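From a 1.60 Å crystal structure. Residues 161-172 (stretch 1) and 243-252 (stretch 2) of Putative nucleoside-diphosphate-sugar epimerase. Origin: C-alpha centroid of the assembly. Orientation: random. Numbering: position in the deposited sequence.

Stretch 1, residues 161-172: IYPAGDGRINYI
Stretch 2, residues 243-252: LASMYHAGAR

No direct hydrogen bond joins these two stretches; three CA-H...O contacts, a tyrosine stack, apolar packing around Tyr247 and three bridging waters hold them together, burying 455 Å² in all. Stretch 2 is helical from Leu243 to Ala251, continuing a helix that begins earlier in the chain, with Arg252 just beyond it. Stretch 1 runs as loop through Tyr162 (phi/psi -52/124), Pro163 (-79/66, C-gamma endo) and Ala164 (-110/12), reverses in a type II' turn from Ala164 to Gly167, and then extends as a strand to Ile172. Strand and helix axes approach to 8.2 Å, their N-to-C directions 116° apart. The backbones come nearest at Ala164 and Ala251, whose CA atoms lie 4.1 Å apart.

The turn is closed by Gly167 N donating to Ala164 O at 3.0 Å. Gly165, at its second position, has phi/psi 53/-137, a positive phi that favours glycine; Asp166 follows at -102/20, its CB directed away from the helix. Ala164 O also receives the CA-H of Ala251 (Ala164 O to Ala251 CA 3.1 Å, 140° at H). In the reverse sense, Ala164 CA points its hydrogen at Tyr247 O (3.4 Å, 145°), and Gly167 CA does the same to Gly250 O (3.4 Å, 167°, the straightest of the three). Tyr247 O meanwhile accepts the helical bond from Ala251 N at 2.9 Å. The close backbone approach at Gly167 depends on its lack of a side chain: an ideal CB on Gly167 would stand 1.9 Å from Gly250 O, a clash. The bare Gly250 in turn leaves room for the Ile169 side chain, since an ideal CB on Gly250 would come 3.0 Å from Ile169 CD1, also a clash.

Tyr247 (chi1 -68°, m; chi2 -70°) is the centre of the side-chain packing, covered over 126 Å². Its ring forms an offset stack with that of Tyr162 (chi1 -65°, m; chi2 -46°), centroids 4.0 Å apart and planes at 13°. The offset sets Tyr247 OH over a face of the Tyr162 ring, 3.3 Å from Tyr162 CE1, while Tyr162 CB lies over the Tyr247 ring, 4.2 Å from its centroid. Near the plane of the Tyr247 ring, at its edge, Ile169 (chi1 m, chi2 t) brings CD1 to 3.8 Å from Tyr247 CD1. Pro163 CG packs 3.9 Å from Tyr247 CB, and Ala164 CB lies 4.3 Å from that same Tyr247 CB, so apolar contact extends from the ring to the base of the Tyr247 side chain.

Water supplies the polar links. One molecule gathers three phenols, at 2.6 Å from Tyr247 OH, 3.0 Å from Tyr171 OH and 2.9 Å from Tyr162 OH, the last bond weak. A second donates to Pro163 O at 2.9 Å and bonds His248 ND1 at 3.1 Å. Pro163 O also lies 3.4 Å from Tyr247 O, but two acceptors cannot bond each other. The third water accepts from Asp166 N (3.1 Å) and donates to Ala251 O (2.8 Å), tying the turn to the end of the helix.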

# COMPACT_ATOMS: atom_id res chain seq x y z
N ILE B 161 12.16 26.88 1.87
CA ILE B 161 10.71 26.95 1.66
C ILE B 161 9.89 25.66 1.70
O ILE B 161 8.69 25.69 1.41
CB ILE B 161 10.40 27.67 0.33
CG1 ILE B 161 10.95 26.85 -0.85
CG2 ILE B 161 11.02 29.06 0.33
CD1 ILE B 161 10.61 27.43 -2.21
N TYR B 162 10.52 24.54 2.04
CA TYR B 162 9.79 23.28 2.11
C TYR B 162 8.53 23.42 2.96
O TYR B 162 8.60 23.82 4.12
CB TYR B 162 10.67 22.17 2.70
CG TYR B 162 11.88 21.79 1.88
CD1 TYR B 162 11.78 21.58 0.50
CD2 TYR B 162 13.11 21.55 2.49
CE1 TYR B 162 12.89 21.14 -0.24
CE2 TYR B 162 14.21 21.11 1.76
CZ TYR B 162 14.09 20.90 0.40
OH TYR B 162 15.18 20.43 -0.30
N PRO B 163 7.36 23.10 2.40
CA PRO B 163 6.09 23.19 3.13
C PRO B 163 5.93 21.99 4.05
O PRO B 163 5.03 21.17 3.87
CB PRO B 163 5.06 23.21 2.02
CG PRO B 163 5.67 22.29 1.00
CD PRO B 163 7.12 22.74 0.99
N ALA B 164 6.80 21.91 5.05
CA ALA B 164 6.79 20.79 5.99
C ALA B 164 6.33 21.19 7.39
O ALA B 164 6.48 20.42 8.33
CB ALA B 164 8.17 20.16 6.06
N GLY B 165 5.79 22.40 7.52
CA GLY B 165 5.33 22.85 8.82
C GLY B 165 6.41 22.74 9.88
O GLY B 165 7.57 23.08 9.64
N ASP B 166 6.04 22.26 11.06
CA ASP B 166 6.99 22.12 12.16
C ASP B 166 7.42 20.65 12.29
O ASP B 166 7.92 20.23 13.33
CB ASP B 166 6.36 22.61 13.47
CG ASP B 166 5.86 24.04 13.37
OD1 ASP B 166 6.63 24.92 12.94
OD2 ASP B 166 4.68 24.28 13.72
N GLY B 167 7.22 19.89 11.22
CA GLY B 167 7.57 18.48 11.23
C GLY B 167 9.06 18.20 11.15
O GLY B 167 9.85 19.04 10.72
N ARG B 168 9.43 17.00 11.59
CA ARG B 168 10.82 16.57 11.56
C ARG B 168 10.93 15.50 10.48
O ARG B 168 10.12 14.57 10.44
CB ARG B 168 11.22 15.99 12.92
CG ARG B 168 11.14 17.00 14.06
CD ARG B 168 11.35 16.31 15.41
NE ARG B 168 12.68 15.72 15.52
CZ ARG B 168 13.81 16.43 15.57
NH1 ARG B 168 13.77 17.75 15.52
NH2 ARG B 168 14.97 15.80 15.67
N ILE B 169 11.91 15.63 9.60
CA ILE B 169 12.10 14.68 8.51
C ILE B 169 13.42 13.94 8.67
O ILE B 169 14.47 14.56 8.88
CB ILE B 169 12.10 15.39 7.13
CG1 ILE B 169 10.72 15.97 6.83
CG2 ILE B 169 12.48 14.40 6.03
CD1 ILE B 169 10.67 16.90 5.65
N ASN B 170 13.38 12.62 8.56
CA ASN B 170 14.61 11.86 8.69
C ASN B 170 15.31 11.78 7.34
O ASN B 170 14.71 11.46 6.31
CB ASN B 170 14.34 10.47 9.24
CG ASN B 170 15.61 9.76 9.64
OD1 ASN B 170 16.28 9.16 8.81
ND2 ASN B 170 15.97 9.84 10.92
N TYR B 171 16.60 12.11 7.37
CA TYR B 171 17.47 12.14 6.20
C TYR B 171 18.63 11.17 6.31
O TYR B 171 19.09 10.87 7.41
CB TYR B 171 18.08 13.53 6.03
CG TYR B 171 17.18 14.58 5.47
CD1 TYR B 171 17.12 14.81 4.09
CD2 TYR B 171 16.42 15.40 6.30
CE1 TYR B 171 16.35 15.82 3.56
CE2 TYR B 171 15.63 16.42 5.78
CZ TYR B 171 15.60 16.63 4.40
OH TYR B 171 14.83 17.64 3.88
N ILE B 172 19.13 10.71 5.16
CA ILE B 172 20.26 9.79 5.11
C ILE B 172 20.93 9.90 3.73
O ILE B 172 20.25 10.18 2.73
CB ILE B 172 19.79 8.33 5.39
CG1 ILE B 172 20.99 7.38 5.42
CG2 ILE B 172 18.78 7.89 4.33
CD1 ILE B 172 20.64 5.98 5.88
N LEU B 243 6.17 16.41 -5.29
CA LEU B 243 7.22 16.85 -4.39
C LEU B 243 6.60 17.54 -3.18
O LEU B 243 7.02 17.33 -2.04
CB LEU B 243 8.17 17.81 -5.11
CG LEU B 243 9.48 18.11 -4.39
CD1 LEU B 243 10.30 16.83 -4.23
CD2 LEU B 243 10.26 19.14 -5.18
N ALA B 244 5.59 18.37 -3.43
CA ALA B 244 4.91 19.07 -2.34
C ALA B 244 4.27 18.07 -1.38
O ALA B 244 4.36 18.24 -0.16
CB ALA B 244 3.85 20.01 -2.91
N SER B 245 3.65 17.03 -1.92
CA SER B 245 2.99 16.03 -1.08
C SER B 245 3.99 15.32 -0.18
O SER B 245 3.64 14.84 0.91
CB SER B 245 2.25 14.99 -1.95
OG SER B 245 3.13 14.05 -2.54
N MSE B 246 5.25 15.25 -0.62
CA MSE B 246 6.28 14.60 0.17
C MSE B 246 6.54 15.43 1.43
O MSE B 246 6.56 14.91 2.54
CB MSE B 246 7.56 14.45 -0.66
CG MSE B 246 8.63 13.58 -0.03
SE MSE B 246 10.04 13.15 -1.30
CE MSE B 246 10.94 14.86 -1.29
N TYR B 247 6.73 16.74 1.26
CA TYR B 247 6.96 17.59 2.42
C TYR B 247 5.69 17.72 3.26
O TYR B 247 5.76 17.94 4.47
CB TYR B 247 7.50 18.94 1.98
CG TYR B 247 8.89 18.77 1.40
CD1 TYR B 247 9.97 18.44 2.23
CD2 TYR B 247 9.11 18.81 0.02
CE1 TYR B 247 11.22 18.13 1.70
CE2 TYR B 247 10.37 18.50 -0.52
CZ TYR B 247 11.41 18.16 0.33
OH TYR B 247 12.64 17.83 -0.19
N HIS B 248 4.53 17.58 2.62
CA HIS B 248 3.27 17.66 3.34
C HIS B 248 3.21 16.47 4.30
O HIS B 248 2.72 16.59 5.43
CB HIS B 248 2.10 17.63 2.36
CG HIS B 248 0.76 17.79 3.01
ND1 HIS B 248 0.48 18.81 3.90
CD2 HIS B 248 -0.38 17.07 2.89
CE1 HIS B 248 -0.77 18.70 4.30
NE2 HIS B 248 -1.32 17.66 3.70
N ALA B 249 3.72 15.33 3.86
CA ALA B 249 3.73 14.15 4.71
C ALA B 249 4.63 14.46 5.91
O ALA B 249 4.40 13.99 7.02
CB ALA B 249 4.26 12.94 3.94
N GLY B 250 5.67 15.26 5.67
CA GLY B 250 6.57 15.63 6.74
C GLY B 250 5.88 16.55 7.73
O GLY B 250 6.13 16.49 8.94
N ALA B 251 4.99 17.40 7.23
CA ALA B 251 4.25 18.33 8.07
C ALA B 251 3.36 17.56 9.04
O ALA B 251 3.06 18.04 10.13
CB ALA B 251 3.40 19.26 7.20
N ARG B 252 2.95 16.37 8.62
CA ARG B 252 2.09 15.53 9.45
C ARG B 252 2.88 14.63 10.39
O ARG B 252 2.30 13.81 11.11
CB ARG B 252 1.20 14.67 8.55
CG ARG B 252 0.29 15.49 7.66
CD ARG B 252 -0.67 14.59 6.92
NE ARG B 252 -1.55 15.35 6.04
CZ ARG B 252 -2.49 14.80 5.27
NH1 ARG B 252 -2.67 13.48 5.28
NH2 ARG B 252 -3.25 15.56 4.49
O HOH W 1 15.02 17.83 0.91
O HOH W 2 2.23 21.27 4.46
O HOH W 3 3.42 20.64 11.07